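Local coordinates for protein laminin subunit ALPHA-1 (Mus musculus, PDB 2JD4) that probably anchors laminin-111 of basement membranes to the cell surface through its paired LG4-5 domains, which bind magnesium ions in this crystal, at residues D40-L45 against T137-R142; M69-L74 against M84-K89; L34-S39 against I172-Q177. The protein carries 4 engineered substitutions. One frame throughout, in Å; residues are numbered along the deposited sequence.

Contact 1: D40-L45 against T137-R142; sequences DVRKRL and TLDVER. With MG (magnesium ion), chain C.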
ATOM      1  N   ASP A  40      -1.739  33.783  -3.046  1.00 29.46           N
ATOM      2  CA  ASP A  40      -0.668  34.398  -3.825  1.00 29.12           C
ATOM      3  C   ASP A  40       0.571  33.770  -3.194  1.00 24.76           C
ATOM      4  O   ASP A  40       1.054  34.241  -2.171  1.00 23.41           O
ATOM      5  CB  ASP A  40      -0.614  35.915  -3.640  1.00 30.30           C
ATOM      6  CG  ASP A  40       0.426  36.569  -4.543  1.00 36.54           C
ATOM      7  OD1 ASP A  40       1.348  35.860  -5.003  1.00 33.47           O
ATOM      8  OD2 ASP A  40       0.332  37.787  -4.790  1.00 39.85           O
ATOM      9  N   VAL A  41       1.071  32.698  -3.794  1.00 24.95           N
ATOM     10  CA  VAL A  41       2.221  31.992  -3.231  1.00 26.21           C
ATOM     11  C   VAL A  41       3.596  32.442  -3.717  1.00 28.92           C
ATOM     12  O   VAL A  41       4.611  31.864  -3.323  1.00 25.96           O
ATOM     13  CB  VAL A  41       2.096  30.478  -3.486  1.00 25.78           C
ATOM     14  CG1 VAL A  41       0.746  29.977  -2.976  1.00 24.96           C
ATOM     15  CG2 VAL A  41       2.243  30.186  -4.968  1.00 19.13           C
ATOM     16  N   ARG A  42       3.632  33.464  -4.566  1.00 28.37           N
ATOM     17  CA  ARG A  42       4.900  33.960  -5.100  1.00 28.86           C
ATOM     18  C   ARG A  42       5.961  34.243  -4.036  1.00 29.37           C
ATOM     19  O   ARG A  42       7.116  33.834  -4.172  1.00 29.63           O
ATOM     20  CB  ARG A  42       4.658  35.224  -5.930  1.00 28.77           C
ATOM     21  CG  ARG A  42       3.935  34.968  -7.251  1.00 28.47           C
ATOM     22  CD  ARG A  42       3.629  36.271  -7.964  1.00 32.39           C
ATOM     23  NE  ARG A  42       2.654  37.073  -7.229  1.00 33.79           N
ATOM     24  CZ  ARG A  42       2.239  38.276  -7.609  1.00 38.89           C
ATOM     25  NH1 ARG A  42       2.719  38.821  -8.719  1.00 40.57           N
ATOM     26  NH2 ARG A  42       1.342  38.932  -6.886  1.00 37.10           N
ATOM     27  N   LYS A  43       5.569  34.931  -2.971  1.00 28.89           N
ATOM     28  CA  LYS A  43       6.506  35.274  -1.909  1.00 29.49           C
ATOM     29  C   LYS A  43       6.246  34.527  -0.612  1.00 29.93           C
ATOM     30  O   LYS A  43       6.981  34.687   0.360  1.00 29.81           O
ATOM     31  CB  LYS A  43       6.457  36.782  -1.642  1.00 34.78           C
ATOM     32  CG  LYS A  43       7.125  37.639  -2.709  1.00 37.71           C
ATOM     33  CD  LYS A  43       8.640  37.458  -2.679  1.00 45.13           C
ATOM     34  CE  LYS A  43       9.330  38.337  -3.712  1.00 48.62           C
ATOM     35  NZ  LYS A  43       9.073  39.780  -3.467  1.00 51.92           N
ATOM     36  N   ARG A  44       5.205  33.704  -0.588  1.00 31.00           N
ATOM     37  CA  ARG A  44       4.885  32.972   0.628  1.00 30.53           C
ATOM     38  C   ARG A  44       4.000  31.761   0.368  1.00 28.53           C
ATOM     39  O   ARG A  44       2.970  31.861  -0.301  1.00 26.02           O
ATOM     40  CB  ARG A  44       4.202  33.914   1.625  1.00 36.01           C
ATOM     41  CG  ARG A  44       3.746  33.263   2.921  1.00 40.32           C
ATOM     42  CD  ARG A  44       3.301  34.317   3.925  1.00 48.73           C
ATOM     43  NE  ARG A  44       2.185  35.125   3.437  1.00 53.52           N
ATOM     44  CZ  ARG A  44       0.937  34.683   3.314  1.00 57.98           C
ATOM     45  NH1 ARG A  44       0.642  33.432   3.643  1.00 61.32           N
ATOM     46  NH2 ARG A  44      -0.017  35.489   2.865  1.00 57.09           N
ATOM     47  N   LEU A  45       4.423  30.613   0.892  1.00 28.96           N
ATOM     48  CA  LEU A  45       3.665  29.374   0.750  1.00 26.33           C
ATOM     49  C   LEU A  45       3.615  28.667   2.095  1.00 26.34           C
ATOM     50  O   LEU A  45       4.609  28.091   2.538  1.00 27.14           O
ATOM     51  CB  LEU A  45       4.312  28.451  -0.291  1.00 25.84           C
ATOM     52  CG  LEU A  45       3.674  27.060  -0.456  1.00 26.52           C
ATOM     53  CD1 LEU A  45       2.274  27.193  -1.048  1.00 21.59           C
ATOM     54  CD2 LEU A  45       4.550  26.186  -1.350  1.00 24.36           C
ATOM     55  N   THR A 137      10.635  34.562  -6.727  1.00 30.94           N
ATOM     56  CA  THR A 137       9.233  34.163  -6.700  1.00 30.09           C
ATOM     57  C   THR A 137       8.946  32.707  -7.061  1.00 29.54           C
ATOM     58  O   THR A 137       9.617  32.118  -7.914  1.00 30.60           O
ATOM     59  CB  THR A 137       8.385  35.061  -7.637  1.00 27.94           C
ATOM     60  OG1 THR A 137       8.791  34.867  -9.001  1.00 28.75           O
ATOM     61  CG2 THR A 137       8.552  36.529  -7.265  1.00 28.92           C
ATOM     62  N   LEU A 138       7.950  32.133  -6.389  1.00 29.74           N
ATOM     63  CA  LEU A 138       7.513  30.768  -6.664  1.00 28.55           C
ATOM     64  C   LEU A 138       6.359  30.958  -7.634  1.00 27.93           C
ATOM     65  O   LEU A 138       5.260  31.346  -7.234  1.00 30.56           O
ATOM     66  CB  LEU A 138       7.013  30.071  -5.391  1.00 26.79           C
ATOM     67  CG  LEU A 138       6.325  28.709  -5.580  1.00 28.03           C
ATOM     68  CD1 LEU A 138       7.327  27.675  -6.113  1.00 25.97           C
ATOM     69  CD2 LEU A 138       5.738  28.242  -4.245  1.00 21.42           C
ATOM     70  N   ASP A 139       6.625  30.708  -8.911  1.00 26.10           N
ATOM     71  CA  ASP A 139       5.633  30.869  -9.967  1.00 27.33           C
ATOM     72  C   ASP A 139       5.099  29.514 -10.408  1.00 29.39           C
ATOM     73  O   ASP A 139       5.791  28.769 -11.109  1.00 26.90           O
ATOM     74  CB  ASP A 139       6.277  31.583 -11.157  1.00 29.77           C
ATOM     75  CG  ASP A 139       7.000  32.851 -10.748  1.00 33.73           C
ATOM     76  OD1 ASP A 139       6.315  33.850 -10.447  1.00 33.09           O
ATOM     77  OD2 ASP A 139       8.251  32.844 -10.709  1.00 31.00           O
ATOM     78  N   VAL A 140       3.866  29.200 -10.013  1.00 26.20           N
ATOM     79  CA  VAL A 140       3.268  27.916 -10.366  1.00 29.83           C
ATOM     80  C   VAL A 140       1.802  28.026 -10.777  1.00 31.02           C
ATOM     81  O   VAL A 140       1.150  29.033 -10.501  1.00 30.55           O
ATOM     82  CB  VAL A 140       3.353  26.930  -9.179  1.00 29.04           C
ATOM     83  CG1 VAL A 140       4.808  26.749  -8.754  1.00 32.23           C
ATOM     84  CG2 VAL A 140       2.528  27.452  -8.015  1.00 31.70           C
ATOM     85  N   GLU A 141       1.298  26.980 -11.430  1.00 30.45           N
ATOM     86  CA  GLU A 141      -0.095  26.926 -11.873  1.00 32.27           C
ATOM     87  C   GLU A 141      -1.032  26.974 -10.673  1.00 31.66           C
ATOM     88  O   GLU A 141      -0.686  26.490  -9.595  1.00 29.24           O
ATOM     89  CB  GLU A 141      -0.353  25.639 -12.657  1.00 35.62           C
ATOM     90  CG  GLU A 141       0.310  25.581 -14.012  1.00 40.78           C
ATOM     91  CD  GLU A 141      -0.293  26.564 -14.991  1.00 47.90           C
ATOM     92  OE1 GLU A 141      -0.133  27.789 -14.792  1.00 48.70           O
ATOM     93  OE2 GLU A 141      -0.935  26.106 -15.959  1.00 51.28           O
ATOM     94  N   ARG A 142      -2.216  27.551 -10.876  1.00 29.95           N
ATOM     95  CA  ARG A 142      -3.229  27.697  -9.831  1.00 31.77           C
ATOM     96  C   ARG A 142      -3.898  26.361  -9.480  1.00 32.19           C
ATOM     97  O   ARG A 142      -5.128  26.274  -9.438  1.00 33.20           O
ATOM     98  CB  ARG A 142      -4.313  28.680 -10.296  1.00 33.68           C
ATOM     99  CG  ARG A 142      -3.821  30.051 -10.747  1.00 39.84           C
ATOM    100  CD  ARG A 142      -3.942  31.084  -9.637  1.00 43.10           C
ATOM    101  NE  ARG A 142      -2.937  30.894  -8.599  1.00 47.85           N
ATOM    102  CZ  ARG A 142      -3.022  31.402  -7.373  1.00 50.75           C
ATOM    103  NH1 ARG A 142      -4.074  32.132  -7.023  1.00 50.61           N
ATOM    104  NH2 ARG A 142      -2.049  31.183  -6.498  1.00 49.23           N
TER
HETATM  105 MG    MG C4061      10.193  31.838 -10.055  1.00 30.82          MG
HETATM  106  O   HOH W   1      11.373  33.747 -10.023  1.00 27.12           O
HETATM  107  O   HOH W   2      10.826  31.268 -12.235  1.00 31.57           O

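Contact 2: M69-L74 against M84-K89; sequences MDYATL and MFDLGK. With MG (magnesium ion), chain C.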
ATOM      1  N   MET A  69       9.694  24.532 -14.178  1.00 32.93           N
ATOM      2  CA  MET A  69      10.936  25.183 -13.768  1.00 32.47           C
ATOM      3  C   MET A  69      10.814  25.692 -12.336  1.00 29.84           C
ATOM      4  O   MET A  69      11.816  25.943 -11.668  1.00 26.71           O
ATOM      5  CB  MET A  69      11.265  26.336 -14.722  1.00 39.35           C
ATOM      6  CG  MET A  69      12.577  26.158 -15.474  1.00 49.46           C
ATOM      7  SD  MET A  69      12.788  24.505 -16.179  1.00 59.91           S
ATOM      8  CE  MET A  69      11.811  24.639 -17.698  1.00 57.33           C
ATOM      9  N   ASP A  70       9.572  25.851 -11.879  1.00 25.45           N
ATOM     10  CA  ASP A  70       9.272  26.286 -10.517  1.00 24.76           C
ATOM     11  C   ASP A  70       8.410  25.178  -9.912  1.00 22.50           C
ATOM     12  O   ASP A  70       7.563  24.617 -10.604  1.00 22.82           O
ATOM     13  CB  ASP A  70       8.457  27.587 -10.514  1.00 26.87           C
ATOM     14  CG  ASP A  70       9.291  28.813 -10.835  1.00 30.62           C
ATOM     15  OD1 ASP A  70       9.979  28.803 -11.876  1.00 27.73           O
ATOM     16  OD2 ASP A  70       9.244  29.783 -10.042  1.00 24.35           O
ATOM     17  N   TYR A  71       8.617  24.860  -8.636  1.00 23.98           N
ATOM     18  CA  TYR A  71       7.808  23.827  -7.986  1.00 23.86           C
ATOM     19  C   TYR A  71       7.964  23.829  -6.478  1.00 22.57           C
ATOM     20  O   TYR A  71       8.848  24.483  -5.935  1.00 23.68           O
ATOM     21  CB  TYR A  71       8.165  22.434  -8.533  1.00 24.36           C
ATOM     22  CG  TYR A  71       9.571  21.977  -8.201  1.00 26.26           C
ATOM     23  CD1 TYR A  71       9.914  21.592  -6.906  1.00 23.70           C
ATOM     24  CD2 TYR A  71      10.571  21.970  -9.176  1.00 26.15           C
ATOM     25  CE1 TYR A  71      11.221  21.216  -6.583  1.00 24.25           C
ATOM     26  CE2 TYR A  71      11.884  21.598  -8.862  1.00 24.75           C
ATOM     27  CZ  TYR A  71      12.198  21.225  -7.566  1.00 23.64           C
ATOM     28  OH  TYR A  71      13.489  20.884  -7.241  1.00 21.08           O
ATOM     29  N   ALA A  72       7.075  23.099  -5.810  1.00 20.92           N
ATOM     30  CA  ALA A  72       7.101  22.950  -4.360  1.00 20.44           C
ATOM     31  C   ALA A  72       6.434  21.609  -4.071  1.00 20.49           C
ATOM     32  O   ALA A  72       5.391  21.301  -4.651  1.00 20.66           O
ATOM     33  CB  ALA A  72       6.336  24.077  -3.683  1.00 21.87           C
ATOM     34  N   THR A  73       7.029  20.815  -3.186  1.00 19.27           N
ATOM     35  CA  THR A  73       6.472  19.506  -2.862  1.00 17.61           C
ATOM     36  C   THR A  73       6.801  19.045  -1.443  1.00 18.28           C
ATOM     37  O   THR A  73       7.771  19.506  -0.828  1.00 17.01           O
ATOM     38  CB  THR A  73       6.978  18.438  -3.871  1.00 20.32           C
ATOM     39  OG1 THR A  73       6.396  17.165  -3.572  1.00 18.92           O
ATOM     40  CG2 THR A  73       8.497  18.320  -3.808  1.00 19.38           C
ATOM     41  N   LEU A  74       5.956  18.160  -0.919  1.00 15.67           N
ATOM     42  CA  LEU A  74       6.132  17.568   0.403  1.00 16.31           C
ATOM     43  C   LEU A  74       6.019  16.066   0.164  1.00 19.31           C
ATOM     44  O   LEU A  74       4.990  15.581  -0.324  1.00 18.68           O
ATOM     45  CB  LEU A  74       5.037  18.024   1.377  1.00 16.44           C
ATOM     46  CG  LEU A  74       5.062  17.338   2.755  1.00 15.07           C
ATOM     47  CD1 LEU A  74       6.309  17.765   3.519  1.00 19.89           C
ATOM     48  CD2 LEU A  74       3.817  17.688   3.557  1.00 13.48           C
ATOM     49  N   MET A  84      10.609  20.551  -0.178  1.00 21.65           N
ATOM     50  CA  MET A  84      11.533  21.234  -1.082  1.00 23.30           C
ATOM     51  C   MET A  84      10.824  22.013  -2.187  1.00 22.97           C
ATOM     52  O   MET A  84       9.709  21.675  -2.603  1.00 19.08           O
ATOM     53  CB  MET A  84      12.516  20.231  -1.705  1.00 25.13           C
ATOM     54  CG  MET A  84      11.941  19.354  -2.804  1.00 28.60           C
ATOM     55  SD  MET A  84      13.223  18.305  -3.567  1.00 33.35           S
ATOM     56  CE  MET A  84      13.388  17.020  -2.328  1.00 36.38           C
ATOM     57  N   PHE A  85      11.483  23.062  -2.661  1.00 20.69           N
ATOM     58  CA  PHE A  85      10.936  23.904  -3.720  1.00 22.54           C
ATOM     59  C   PHE A  85      12.073  24.555  -4.499  1.00 24.43           C
ATOM     60  O   PHE A  85      13.205  24.611  -4.021  1.00 23.03           O
ATOM     61  CB  PHE A  85      10.026  24.986  -3.118  1.00 21.70           C
ATOM     62  CG  PHE A  85      10.708  25.855  -2.093  1.00 21.22           C
ATOM     63  CD1 PHE A  85      11.449  26.968  -2.480  1.00 22.50           C
ATOM     64  CD2 PHE A  85      10.629  25.543  -0.741  1.00 22.09           C
ATOM     65  CE1 PHE A  85      12.105  27.763  -1.526  1.00 20.19           C
ATOM     66  CE2 PHE A  85      11.279  26.328   0.217  1.00 20.34           C
ATOM     67  CZ  PHE A  85      12.019  27.439  -0.180  1.00 21.93           C
ATOM     68  N   ASP A  86      11.762  25.032  -5.698  1.00 24.72           N
ATOM     69  CA  ASP A  86      12.744  25.701  -6.554  1.00 25.51           C
ATOM     70  C   ASP A  86      12.035  26.922  -7.125  1.00 25.17           C
ATOM     71  O   ASP A  86      10.998  26.790  -7.777  1.00 27.03           O
ATOM     72  CB  ASP A  86      13.172  24.782  -7.704  1.00 26.39           C
ATOM     73  CG  ASP A  86      14.437  25.263  -8.411  1.00 29.04           C
ATOM     74  OD1 ASP A  86      14.612  26.489  -8.575  1.00 24.96           O
ATOM     75  OD2 ASP A  86      15.250  24.405  -8.822  1.00 25.57           O
ATOM     76  N   LEU A  87      12.592  28.103  -6.881  1.00 24.26           N
ATOM     77  CA  LEU A  87      12.000  29.343  -7.367  1.00 26.76           C
ATOM     78  C   LEU A  87      12.413  29.680  -8.800  1.00 29.84           C
ATOM     79  O   LEU A  87      12.051  30.735  -9.324  1.00 30.68           O
ATOM     80  CB  LEU A  87      12.380  30.500  -6.440  1.00 26.65           C
ATOM     81  CG  LEU A  87      12.153  30.285  -4.940  1.00 23.43           C
ATOM     82  CD1 LEU A  87      12.540  31.548  -4.186  1.00 26.47           C
ATOM     83  CD2 LEU A  87      10.686  29.942  -4.665  1.00 25.88           C
ATOM     84  N   GLY A  88      13.172  28.790  -9.432  1.00 31.15           N
ATOM     85  CA  GLY A  88      13.592  29.039 -10.803  1.00 29.21           C
ATOM     86  C   GLY A  88      15.093  29.049 -11.043  1.00 29.01           C
ATOM     87  O   GLY A  88      15.539  28.966 -12.191  1.00 27.33           O
ATOM     88  N   LYS A  89      15.878  29.147  -9.975  1.00 28.17           N
ATOM     89  CA  LYS A  89      17.334  29.172 -10.114  1.00 32.55           C
ATOM     90  C   LYS A  89      18.073  28.414  -9.014  1.00 31.82           C
ATOM     91  O   LYS A  89      19.223  28.724  -8.699  1.00 31.15           O
ATOM     92  CB  LYS A  89      17.824  30.622 -10.165  1.00 32.97           C
ATOM     93  CG  LYS A  89      17.299  31.386 -11.368  1.00 40.47           C
ATOM     94  CD  LYS A  89      17.725  32.839 -11.345  1.00 46.67           C
ATOM     95  CE  LYS A  89      17.187  33.576 -12.561  1.00 49.79           C
ATOM     96  NZ  LYS A  89      17.617  35.001 -12.578  1.00 53.53           N
TER
HETATM   97 MG    MG C4061      10.193  31.838 -10.055  1.00 30.82          MG
HETATM   98  O   HOH W   2      10.826  31.268 -12.235  1.00 31.57           O
HETATM   99  O   HOH W   1      11.373  33.747 -10.023  1.00 27.12           O

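Contact 3: L34-S39 against I172-Q177; sequences LPLQQS and IMVNGQ. Engineered in segment 34-39: Gln-37 (natural residue Asn).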
ATOM      1  N   LEU A  34      -6.917  20.135  -6.635  1.00 17.55           N
ATOM      2  CA  LEU A  34      -7.656  21.229  -6.022  1.00 19.32           C
ATOM      3  C   LEU A  34      -7.297  22.604  -6.576  1.00 19.65           C
ATOM      4  O   LEU A  34      -6.125  22.918  -6.796  1.00 24.13           O
ATOM      5  CB  LEU A  34      -7.414  21.219  -4.513  1.00 13.87           C
ATOM      6  CG  LEU A  34      -7.671  19.905  -3.770  1.00 19.67           C
ATOM      7  CD1 LEU A  34      -7.365  20.099  -2.293  1.00 16.53           C
ATOM      8  CD2 LEU A  34      -9.119  19.477  -3.955  1.00 18.20           C
ATOM      9  N   PRO A  35      -8.310  23.453  -6.794  1.00 20.10           N
ATOM     10  CA  PRO A  35      -8.093  24.803  -7.323  1.00 21.03           C
ATOM     11  C   PRO A  35      -7.497  25.727  -6.265  1.00 21.30           C
ATOM     12  O   PRO A  35      -7.818  25.602  -5.089  1.00 18.44           O
ATOM     13  CB  PRO A  35      -9.506  25.272  -7.713  1.00 22.66           C
ATOM     14  CG  PRO A  35     -10.383  24.037  -7.596  1.00 28.06           C
ATOM     15  CD  PRO A  35      -9.736  23.218  -6.527  1.00 22.94           C
ATOM     16  N   LEU A  36      -6.617  26.635  -6.684  1.00 22.33           N
ATOM     17  CA  LEU A  36      -6.036  27.629  -5.783  1.00 26.51           C
ATOM     18  C   LEU A  36      -6.513  28.957  -6.367  1.00 32.04           C
ATOM     19  O   LEU A  36      -6.085  29.343  -7.455  1.00 35.55           O
ATOM     20  CB  LEU A  36      -4.503  27.596  -5.808  1.00 25.52           C
ATOM     21  CG  LEU A  36      -3.761  26.372  -5.268  1.00 24.98           C
ATOM     22  CD1 LEU A  36      -2.260  26.599  -5.391  1.00 29.69           C
ATOM     23  CD2 LEU A  36      -4.153  26.122  -3.826  1.00 25.88           C
ATOM     24  N   GLN A  37      -7.394  29.661  -5.664  1.00 34.92           N
ATOM     25  CA  GLN A  37      -7.904  30.920  -6.197  1.00 36.56           C
ATOM     26  C   GLN A  37      -7.485  32.196  -5.481  1.00 37.43           C
ATOM     27  O   GLN A  37      -7.107  33.174  -6.129  1.00 38.38           O
ATOM     28  CB  GLN A  37      -9.434  30.883  -6.267  1.00 39.62           C
ATOM     29  CG  GLN A  37     -10.004  29.711  -7.044  1.00 44.69           C
ATOM     30  CD  GLN A  37     -10.492  28.595  -6.138  1.00 46.58           C
ATOM     31  OE1 GLN A  37      -9.729  28.039  -5.343  1.00 49.60           O
ATOM     32  NE2 GLN A  37     -11.775  28.261  -6.254  1.00 42.41           N
ATOM     33  N   GLN A  38      -7.545  32.206  -4.156  1.00 36.85           N
ATOM     34  CA  GLN A  38      -7.197  33.420  -3.425  1.00 38.05           C
ATOM     35  C   GLN A  38      -5.751  33.496  -2.960  1.00 37.70           C
ATOM     36  O   GLN A  38      -5.292  34.549  -2.508  1.00 37.88           O
ATOM     37  CB  GLN A  38      -8.120  33.591  -2.217  1.00 42.04           C
ATOM     38  CG  GLN A  38      -7.846  32.636  -1.074  1.00 48.50           C
ATOM     39  CD  GLN A  38      -8.652  32.976   0.165  1.00 51.48           C
ATOM     40  OE1 GLN A  38      -9.884  32.914   0.158  1.00 50.45           O
ATOM     41  NE2 GLN A  38      -7.958  33.349   1.238  1.00 54.35           N
ATOM     42  N   SER A  39      -5.030  32.391  -3.084  1.00 34.69           N
ATOM     43  CA  SER A  39      -3.650  32.355  -2.642  1.00 34.81           C
ATOM     44  C   SER A  39      -2.655  32.995  -3.601  1.00 32.66           C
ATOM     45  O   SER A  39      -2.731  32.803  -4.810  1.00 34.17           O
ATOM     46  CB  SER A  39      -3.227  30.905  -2.377  1.00 37.64           C
ATOM     47  OG  SER A  39      -3.997  30.327  -1.334  1.00 42.65           O
ATOM     48  N   ILE A 172      -6.979  20.748   4.710  1.00 19.83           N
ATOM     49  CA  ILE A 172      -5.714  21.376   4.347  1.00 19.45           C
ATOM     50  C   ILE A 172      -5.912  22.869   4.099  1.00 23.39           C
ATOM     51  O   ILE A 172      -6.905  23.293   3.496  1.00 23.30           O
ATOM     52  CB  ILE A 172      -5.092  20.700   3.094  1.00 18.65           C
ATOM     53  CG1 ILE A 172      -3.837  21.461   2.652  1.00 18.84           C
ATOM     54  CG2 ILE A 172      -6.122  20.619   1.977  1.00 23.32           C
ATOM     55  CD1 ILE A 172      -3.113  20.834   1.455  1.00 24.61           C
ATOM     56  N   MET A 173      -4.967  23.663   4.592  1.00 21.30           N
ATOM     57  CA  MET A 173      -5.011  25.110   4.446  1.00 21.21           C
ATOM     58  C   MET A 173      -3.788  25.622   3.696  1.00 20.25           C
ATOM     59  O   MET A 173      -2.686  25.103   3.865  1.00 18.54           O
ATOM     60  CB  MET A 173      -5.016  25.776   5.818  1.00 23.38           C
ATOM     61  CG  MET A 173      -6.193  25.454   6.697  1.00 31.57           C
ATOM     62  SD  MET A 173      -5.931  26.228   8.303  1.00 45.14           S
ATOM     63  CE  MET A 173      -5.509  27.900   7.803  1.00 27.24           C
ATOM     64  N   VAL A 174      -3.991  26.647   2.876  1.00 20.03           N
ATOM     65  CA  VAL A 174      -2.903  27.268   2.129  1.00 17.46           C
ATOM     66  C   VAL A 174      -2.996  28.766   2.430  1.00 22.14           C
ATOM     67  O   VAL A 174      -4.034  29.384   2.192  1.00 20.65           O
ATOM     68  CB  VAL A 174      -3.041  27.033   0.612  1.00 19.10           C
ATOM     69  CG1 VAL A 174      -1.972  27.818  -0.129  1.00 21.79           C
ATOM     70  CG2 VAL A 174      -2.890  25.548   0.293  1.00 16.82           C
ATOM     71  N   ASN A 175      -1.924  29.339   2.979  1.00 19.46           N
ATOM     72  CA  ASN A 175      -1.908  30.757   3.334  1.00 23.07           C
ATOM     73  C   ASN A 175      -3.161  31.201   4.106  1.00 24.47           C
ATOM     74  O   ASN A 175      -3.806  32.200   3.759  1.00 22.39           O
ATOM     75  CB  ASN A 175      -1.718  31.622   2.073  1.00 21.11           C
ATOM     76  CG  ASN A 175      -0.333  31.459   1.460  1.00 28.93           C
ATOM     77  OD1 ASN A 175       0.417  30.556   1.840  1.00 27.98           O
ATOM     78  ND2 ASN A 175       0.011  32.326   0.503  1.00 23.32           N
ATOM     79  N   GLY A 176      -3.504  30.445   5.145  1.00 26.17           N
ATOM     80  CA  GLY A 176      -4.648  30.785   5.975  1.00 26.75           C
ATOM     81  C   GLY A 176      -6.039  30.426   5.483  1.00 28.10           C
ATOM     82  O   GLY A 176      -7.019  30.616   6.211  1.00 27.24           O
ATOM     83  N   GLN A 177      -6.140  29.915   4.260  1.00 26.96           N
ATOM     84  CA  GLN A 177      -7.439  29.541   3.698  1.00 30.53           C
ATOM     85  C   GLN A 177      -7.627  28.032   3.645  1.00 30.92           C
ATOM     86  O   GLN A 177      -6.747  27.305   3.193  1.00 29.34           O
ATOM     87  CB  GLN A 177      -7.597  30.092   2.278  1.00 35.91           C
ATOM     88  CG  GLN A 177      -8.677  29.369   1.466  1.00 43.39           C
ATOM     89  CD  GLN A 177      -8.515  29.545  -0.034  1.00 44.35           C
ATOM     90  OE1 GLN A 177      -7.398  29.540  -0.553  1.00 51.85           O
ATOM     91  NE2 GLN A 177      -9.631  29.682  -0.740  1.00 45.13           N
TER
HETATM   92  O   HOH W   3      -5.927  29.491  -2.843  1.00 27.66           O

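Contact 1: D40-L45 against T137-R142
Arg-142 turns the edge of its guanidinium to Asp-40: the backbone N of Asp-40 lies near its plane at 4.3 Å from Arg-142 NH2, which is hydrogen-bonded to Ser-39 O. The guanidinium of Arg-42 carries the Asp-40 carboxylate at its edge, in plane; Arg-42 NE meets Asp-40 OD1, and Arg-42 NH2 meets Asp-40 OD2 at 2.6 Å, a side-on salt bridge gripped by two nitrogens. Leu-138 N bonds to Arg-42 O at 2.9 Å, nearly straight (163°) and on a carbonyl lone pair, while the hydroxyl of Tyr-112 binds the same oxygen. Leu-138 has CG anti to the backbone N (chi1 171°), and its CD2 lies 3.7 Å from Leu-45 CD2; Val-41 CG2 packs against Val-140 CG2 at 4.1 Å. Thr-137 O (2.2 Å) and Asp-139 OD2 (2.3 Å) bind magnesium, and Thr-137 OG1 donates to Asp-139 OD2 at 2.7 Å. An alanine at Thr-137 would probably leave that carboxylate oxygen without its hydroxyl donor, water 1 without this acceptor and Lys-43 CE without its methyl neighbour. The carboxylate is thus oriented by cation and hydroxyl, and the backbone bond to Arg-42 ties the metal loop to that leading into strand 44-53.

Contact 2: M69-L74 against M84-K89
Asp-70 and Leu-87 meet at the magnesium ion, which Asp-70 OD2 and Leu-87 O each bind at 2.3 Å. Asp-70 OD2 and Leu-87 O lie only 3.0 Å apart, probably made tolerable by the shared cation. Asp-70 OD1 accepts from water 2, itself a metal ligand, at 2.6 Å, so both carboxylate oxygens serve the site; Thr-137 and Asp-139 supply the remaining protein ligands. Four backbone bonds pair Tyr-71 with Asp-86 and Thr-73 with Met-84, the shortest being Thr-73 N to Met-84 O at 2.9 Å. They define an antiparallel hairpin (strand directions 175° apart) in one sheet of the laminin G beta sandwich, with the metal at its open end. There Asp-86 OD1 accepts from Gly-88 N at 2.8 Å, an Asx turn that bends the chain around Leu-87. Asp-86 CB sits over one face of the Tyr-71 ring, offset toward the rim and 3.9 Å from the centroid, in a CH-pi contact; the phenol OH binds Arg-91. Beside it Thr-73 CG2 runs alongside Met-84 CG at 3.7 Å, and on the other face of the sheet Ala-72 CB touches Phe-85 CB at 3.8 Å.

Contact 3: L34-S39 against I172-Q177
A type I' beta turn from Val-174 to Gln-177 joins strands 167-174 and 177-178, and Gln-38 and Ser-39 of the loop after strand 31-35 lie against it. The turn is closed by a backbone bond in each direction between its end residues, and Asn-175 and Gly-176 both have positive phi (47° and 80°), as this turn type requires. At Gly-176 a CB would be jammed against the carbonyl O of Asn-175. The amide of Asn-175 reaches outward to Gln-46 N and Arg-44 O, fastening the turn to strand 44-53.

Gln-38 and Gln-177 reach toward each other tip to tip, and their amide planes, 25° apart, stack with Gln-38 CD 3.4 Å from Gln-177 CD. Gln-38 CG, set between the backbone N and the carbonyl carbon, lies 3.2 Å from Gln-177 OE1. Gln-38 OE1 and Gln-177 NE2, though near, are at a poor angle and do not bond, so this is contact between flat amide surfaces.

Ser-39 OG sits 3.4 Å from Val-174 CG1 and is joined to water 3 at 2.6 Å; that water donates to Gln-177 OE1 at 2.7 Å. Deeper, Leu-36 CD2 approaches Val-174 CG2 at 4.3 Å and Leu-34 CD1 approaches Ile-172 CG2 at 4.5 Å, apolar packing between the two sheets of the laminin G sandwich. The polar link between Ser-39 and Gln-177 therefore runs through one water, while amide stacking, the Ser-39 to Val-174 contact and aliphatic packing make up the direct join between the segments.

How the contacts relate
From the N terminus, segment 34-39 opens the longest loop, which contact 3 closes at 172-177. Segment 40-45 follows at once and opens a second loop, which contact 1 closes at 137-142, inside the first; contact 2, the hairpin of 69-74 and 84-89, lies within both, so the three nest and none cross. Contact 2 stays in one sheet, contact 3 joins the two sheets, and contact 1 ties the loop before strand 143-146 to the start of strand 44-53. Contacts 1 and 2 share the magnesium and both its waters, whereas Arg-142 and Asn-175 link contacts 1 and 3. Contacts 2 and 3 do not touch, their nearest atoms lying about 8 Å apart.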